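Local coordinates for flagellar motor switch protein FliG (Helicobacter pylori 26695, PDB 5WUJ) that forms part of the flagellar motor switch complex, which contacts chemotaxis proteins and the motor parts that set the direction of flagellar rotation, at residues Ala5-Leu10 against Gly58-Glu63; Glu85-Thr90 against Lys98-Leu103. All blocks are in the same frame, centred on the assembly; numbering follows the deposited sequence.

Contact 1: Ala5-Leu10 against Gly58-Glu63; sequences AQLDEL and GAAVLE
L7 and L10 pack against A60 and V61 in a small, wholly apolar contact that lays the N-terminal helix 2-8, and the turn that follows it, on the early part of the long helix 55-71 of the FliG N-terminal domain. About 119 Å² is buried in all, and no hydrogen bond crosses between the two segments. The backbones come nearest at L7 and A60, whose CA atoms are 8.1 Å apart, so the space between them is bridged by side-chain methyl groups.

L7 sends out its isobutyl branch with CG anti to the backbone N (chi1 161°), and its two methyl groups divide the work. CD2 meets the single methyl CB of A60 at 3.9 Å, while CD1 lies 4.2 Å from V61 CG2, the two side chains being inclined to each other. The same V61 methyl receives a second leucine: L10 CD1 lies 4.3 Å from V61 CG2, and also 4.3 Å from L7 CD1, so the three methyl groups form a nearly equilateral triangle. V61 can offer CG2 because this branch stands anti to the carbonyl carbon, beside the backbone N. The distances are those of ordinary methyl packing, without strain.

The turn after the helix brings L10 to the same side as L7, and a weak backbone bond, 3.4 Å from L10 N to L7 O, ties the two leucines. Beyond the pair of segments, I57 of helix 55-71 also touches L10, and helix 12-23 covers the more deeply buried side, with I18 on both L10 and V61 and K15 on L10.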
loop_
_atom_site.group_PDB
_atom_site.type_symbol
_atom_site.label_atom_id
_atom_site.label_comp_id
_atom_site.label_asym_id
_atom_site.label_seq_id
_atom_site.Cartn_x
_atom_site.Cartn_y
_atom_site.Cartn_z
ATOM N N ALA B 5 -12.909 -4.079 -10.925
ATOM C CA ALA B 5 -13.871 -2.985 -11.021
ATOM C C ALA B 5 -14.024 -2.283 -9.681
ATOM O O ALA B 5 -14.051 -1.049 -9.610
ATOM C CB ALA B 5 -15.224 -3.505 -11.507
ATOM N N GLN B 6 -14.125 -3.063 -8.604
ATOM C CA GLN B 6 -14.252 -2.465 -7.284
ATOM C C GLN B 6 -12.976 -1.726 -6.879
ATOM O O GLN B 6 -13.048 -0.699 -6.195
ATOM C CB GLN B 6 -14.624 -3.548 -6.274
ATOM C CG GLN B 6 -14.935 -3.026 -4.883
ATOM C CD GLN B 6 -14.746 -4.085 -3.811
ATOM O OE1 GLN B 6 -14.850 -5.287 -4.081
ATOM N NE2 GLN B 6 -14.450 -3.643 -2.586
ATOM N N LEU B 7 -11.809 -2.196 -7.335
ATOM C CA LEU B 7 -10.550 -1.545 -6.970
ATOM C C LEU B 7 -10.398 -0.187 -7.648
ATOM O O LEU B 7 -9.874 0.757 -7.043
ATOM C CB LEU B 7 -9.365 -2.442 -7.323
ATOM C CG LEU B 7 -7.995 -1.760 -7.439
ATOM C CD1 LEU B 7 -7.478 -1.284 -6.074
ATOM C CD2 LEU B 7 -6.992 -2.691 -8.106
ATOM N N ASP B 8 -10.839 -0.064 -8.902
ATOM C CA ASP B 8 -10.658 1.187 -9.627
ATOM C C ASP B 8 -11.656 2.262 -9.228
ATOM O O ASP B 8 -11.493 3.415 -9.642
ATOM C CB ASP B 8 -10.748 0.947 -11.133
ATOM C CG ASP B 8 -9.745 -0.072 -11.610
ATOM O OD1 ASP B 8 -8.648 -0.154 -11.010
ATOM O OD2 ASP B 8 -10.059 -0.793 -12.578
ATOM N N GLU B 9 -12.674 1.925 -8.443
ATOM C CA GLU B 9 -13.631 2.913 -7.978
ATOM C C GLU B 9 -13.441 3.255 -6.506
ATOM O O GLU B 9 -14.237 4.012 -5.943
ATOM C CB GLU B 9 -15.055 2.427 -8.243
ATOM C CG GLU B 9 -15.423 2.406 -9.727
ATOM C CD GLU B 9 -15.413 3.797 -10.353
ATOM O OE1 GLU B 9 -15.138 3.903 -11.567
ATOM O OE2 GLU B 9 -15.678 4.786 -9.632
ATOM N N LEU B 10 -12.408 2.714 -5.868
ATOM C CA LEU B 10 -12.062 3.144 -4.520
ATOM C C LEU B 10 -11.540 4.575 -4.551
ATOM O O LEU B 10 -10.670 4.913 -5.354
ATOM C CB LEU B 10 -11.003 2.228 -3.912
ATOM C CG LEU B 10 -11.410 0.813 -3.525
ATOM C CD1 LEU B 10 -10.167 0.081 -3.061
ATOM C CD2 LEU B 10 -12.490 0.823 -2.441
ATOM N N GLY B 58 -6.813 -5.601 -1.017
ATOM C CA GLY B 58 -5.877 -4.974 -0.095
ATOM C C GLY B 58 -4.444 -5.056 -0.591
ATOM O O GLY B 58 -3.692 -4.078 -0.519
ATOM N N ALA B 59 -4.062 -6.219 -1.132
ATOM C CA ALA B 59 -2.711 -6.412 -1.648
ATOM C C ALA B 59 -2.436 -5.488 -2.821
ATOM O O ALA B 59 -1.322 -4.975 -2.968
ATOM C CB ALA B 59 -2.514 -7.873 -2.076
ATOM N N ALA B 60 -3.427 -5.306 -3.695
ATOM C CA ALA B 60 -3.286 -4.366 -4.800
ATOM C C ALA B 60 -3.125 -2.932 -4.290
ATOM O O ALA B 60 -2.380 -2.137 -4.879
ATOM C CB ALA B 60 -4.496 -4.480 -5.727
ATOM N N VAL B 61 -3.813 -2.588 -3.192
ATOM C CA VAL B 61 -3.648 -1.265 -2.584
ATOM C C VAL B 61 -2.240 -1.104 -2.024
ATOM O O VAL B 61 -1.589 -0.069 -2.230
ATOM C CB VAL B 61 -4.722 -1.022 -1.501
ATOM C CG1 VAL B 61 -4.401 0.251 -0.647
ATOM C CG2 VAL B 61 -6.084 -0.847 -2.144
ATOM N N LEU B 62 -1.743 -2.118 -1.307
ATOM C CA LEU B 62 -0.384 -2.041 -0.777
ATOM C C LEU B 62 0.636 -1.878 -1.894
ATOM O O LEU B 62 1.596 -1.109 -1.768
ATOM C CB LEU B 62 -0.057 -3.293 0.032
ATOM C CG LEU B 62 -0.791 -3.449 1.339
ATOM C CD1 LEU B 62 -0.173 -4.599 2.138
ATOM C CD2 LEU B 62 -0.786 -2.128 2.111
ATOM N N GLU B 63 0.452 -2.607 -2.994
ATOM C CA GLU B 63 1.383 -2.477 -4.109
ATOM C C GLU B 63 1.366 -1.061 -4.663
ATOM O O GLU B 63 2.406 -0.528 -5.075
ATOM C CB GLU B 63 1.038 -3.474 -5.212
ATOM C CG GLU B 63 1.448 -4.902 -4.921
ATOM C CD GLU B 63 1.500 -5.743 -6.185
ATOM O OE1 GLU B 63 1.034 -5.247 -7.242
ATOM O OE2 GLU B 63 2.014 -6.885 -6.125
#

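Contact 2: Glu85-Thr90 against Lys98-Leu103; sequences ELLTRT and KVMDKL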
loop_
_atom_site.group_PDB
_atom_site.type_symbol
_atom_site.label_atom_id
_atom_site.label_comp_id
_atom_site.label_asym_id
_atom_site.label_seq_id
_atom_site.Cartn_x
_atom_site.Cartn_y
_atom_site.Cartn_z
ATOM N N GLU B 85 7.440 -6.304 -9.302
ATOM C CA GLU B 85 6.107 -5.758 -9.553
ATOM C C GLU B 85 6.077 -4.927 -10.828
ATOM O O GLU B 85 5.141 -5.041 -11.629
ATOM C CB GLU B 85 5.652 -4.902 -8.372
ATOM C CG GLU B 85 5.449 -5.681 -7.089
ATOM C CD GLU B 85 5.217 -4.775 -5.879
ATOM O OE1 GLU B 85 4.986 -3.560 -6.065
ATOM O OE2 GLU B 85 5.276 -5.282 -4.741
ATOM N N LEU B 86 7.091 -4.082 -11.022
ATOM C CA LEU B 86 7.164 -3.254 -12.224
ATOM C C LEU B 86 7.223 -4.108 -13.493
ATOM O O LEU B 86 6.477 -3.871 -14.453
ATOM C CB LEU B 86 8.387 -2.349 -12.140
ATOM C CG LEU B 86 8.685 -1.489 -13.367
ATOM C CD1 LEU B 86 7.554 -0.489 -13.591
ATOM C CD2 LEU B 86 10.017 -0.760 -13.201
ATOM N N LEU B 87 8.135 -5.086 -13.527
ATOM C CA LEU B 87 8.316 -5.888 -14.737
ATOM C C LEU B 87 7.096 -6.755 -15.015
ATOM O O LEU B 87 6.733 -6.968 -16.178
ATOM C CB LEU B 87 9.567 -6.749 -14.608
ATOM C CG LEU B 87 10.830 -5.896 -14.540
ATOM C CD1 LEU B 87 11.975 -6.630 -13.854
ATOM C CD2 LEU B 87 11.237 -5.425 -15.931
ATOM N N THR B 88 6.436 -7.234 -13.965
ATOM C CA THR B 88 5.208 -7.990 -14.160
ATOM C C THR B 88 4.114 -7.117 -14.765
ATOM O O THR B 88 3.357 -7.563 -15.633
ATOM C CB THR B 88 4.765 -8.590 -12.824
ATOM O OG1 THR B 88 5.786 -9.482 -12.357
ATOM C CG2 THR B 88 3.459 -9.341 -12.971
ATOM N N ARG B 89 4.011 -5.867 -14.325
ATOM C CA ARG B 89 3.012 -4.984 -14.917
ATOM C C ARG B 89 3.347 -4.670 -16.369
ATOM O O ARG B 89 2.453 -4.603 -17.218
ATOM C CB ARG B 89 2.896 -3.694 -14.111
ATOM C CG ARG B 89 2.103 -3.844 -12.831
ATOM C CD ARG B 89 1.632 -2.490 -12.323
ATOM N NE ARG B 89 2.751 -1.620 -11.975
ATOM C CZ ARG B 89 3.363 -1.620 -10.793
ATOM N NH1 ARG B 89 2.965 -2.446 -9.831
ATOM N NH2 ARG B 89 4.375 -0.791 -10.573
ATOM N N THR B 90 4.631 -4.495 -16.680
ATOM C CA THR B 90 5.001 -4.026 -18.003
ATOM C C THR B 90 5.249 -5.162 -18.987
ATOM O O THR B 90 4.930 -5.020 -20.170
ATOM C CB THR B 90 6.231 -3.120 -17.902
ATOM O OG1 THR B 90 7.233 -3.750 -17.100
ATOM C CG2 THR B 90 5.836 -1.802 -17.239
ATOM N N LYS B 98 12.142 -13.990 -16.471
ATOM C CA LYS B 98 13.448 -14.148 -17.107
ATOM C C LYS B 98 14.306 -12.908 -16.899
ATOM O O LYS B 98 15.517 -13.018 -16.669
ATOM C CB LYS B 98 13.297 -14.498 -18.597
ATOM C CG LYS B 98 12.253 -15.588 -18.834
ATOM C CD LYS B 98 11.864 -15.772 -20.295
ATOM C CE LYS B 98 13.050 -15.737 -21.231
ATOM N NZ LYS B 98 12.793 -16.609 -22.409
ATOM N N VAL B 99 13.695 -11.717 -16.941
ATOM C CA VAL B 99 14.415 -10.514 -16.524
ATOM C C VAL B 99 14.823 -10.623 -15.057
ATOM O O VAL B 99 15.978 -10.364 -14.695
ATOM C CB VAL B 99 13.573 -9.254 -16.773
ATOM C CG1 VAL B 99 14.249 -8.033 -16.135
ATOM C CG2 VAL B 99 13.386 -9.044 -18.279
ATOM N N MET B 100 13.888 -11.047 -14.202
ATOM C CA MET B 100 14.174 -11.097 -12.772
ATOM C C MET B 100 15.352 -12.015 -12.462
ATOM O O MET B 100 16.221 -11.665 -11.653
ATOM C CB MET B 100 12.934 -11.531 -11.993
ATOM C CG MET B 100 11.908 -10.419 -11.899
ATOM S SD MET B 100 12.558 -8.973 -11.038
ATOM C CE MET B 100 13.141 -9.760 -9.527
ATOM N N ASP B 101 15.415 -13.181 -13.108
ATOM C CA ASP B 101 16.556 -14.067 -12.903
ATOM C C ASP B 101 17.862 -13.382 -13.300
ATOM O O ASP B 101 18.852 -13.444 -12.562
ATOM C CB ASP B 101 16.368 -15.375 -13.672
ATOM C CG ASP B 101 15.256 -16.234 -13.096
ATOM O OD1 ASP B 101 14.992 -16.150 -11.874
ATOM O OD2 ASP B 101 14.668 -17.016 -13.867
ATOM N N LYS B 102 17.880 -12.702 -14.451
ATOM C CA LYS B 102 19.082 -11.960 -14.822
ATOM C C LYS B 102 19.318 -10.786 -13.881
ATOM O O LYS B 102 20.470 -10.408 -13.645
ATOM C CB LYS B 102 19.002 -11.478 -16.276
ATOM C CG LYS B 102 19.296 -12.559 -17.302
ATOM C CD LYS B 102 20.321 -12.097 -18.331
ATOM C CE LYS B 102 20.620 -13.201 -19.343
ATOM N NZ LYS B 102 21.879 -12.988 -20.124
ATOM N N LEU B 103 18.250 -10.225 -13.309
ATOM C CA LEU B 103 18.386 -9.059 -12.440
ATOM C C LEU B 103 18.997 -9.429 -11.093
ATOM O O LEU B 103 19.765 -8.644 -10.520
ATOM C CB LEU B 103 17.021 -8.395 -12.243
ATOM C CG LEU B 103 16.960 -6.929 -11.832
ATOM C CD1 LEU B 103 18.030 -6.114 -12.523
ATOM C CD2 LEU B 103 15.599 -6.377 -12.186
#
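L86 O, next in the chain to the L87 that packs on V99, M100 and L103, is gripped by two groups of one residue: T90 N at 3.0 Å, the regular helical bond, and the hydroxyl T90 OG1 at 2.8 Å. The hydroxyl stands above the carbonyl plane, 36° out of it. T88 likewise turns its hydroxyl back on its own helix, to R84 O, so both threonines spend their polar ends within helix 79-91.

The cross-helix contact itself is apolar and centres on L87. With CG anti to the carbonyl carbon (chi1 -65°), this leucine reaches across to helix 93-104, where its CD1 meets three partners: V99 CG1 at 3.5 Å, M100 SD at 3.7 Å and L103 CD2 at 4.0 Å. Its other methyl, CD2, lies 4.0 Å from V99 CG1, so the fork of L87 is set on one branch of the valine, the two side chains crossing at about a right angle. M100, bent at its second and third torsions, brings its sulfur rather than its terminal methyl to the leucine.

The two segments run nearly antiparallel, at 153°, with axes 10.4 Å apart, as expected of successive helices joined by a tight turn into a helical hairpin. A96 adds to the packing around L87, and L91 to that around V99. With no hydrogen bond between the segments and only 131 Å² buried, the hairpin is held here by dispersion and the hydrophobic effect.

In sequence the second contact begins only after the first is complete, and their centres lie about 22 Å apart, yet successive helices link them: 55-71 carries one side of contact 1, and 79-91 one side of contact 2. Where these helices meet, two carboxylates come close, E63 OE2 lying 3.9 Å from E85 OE2; R89, its NH1 a long 4.3 Å from E63 OE1, could offset the like charges at most in part. The centre of contact 1 lies about 8 Å from that of the chain, the centre of contact 2 about 19 Å. A chain of another protein packs on A59, L62, E63 and E85, consistent with this domain's known role in binding the MS-ring protein FliF.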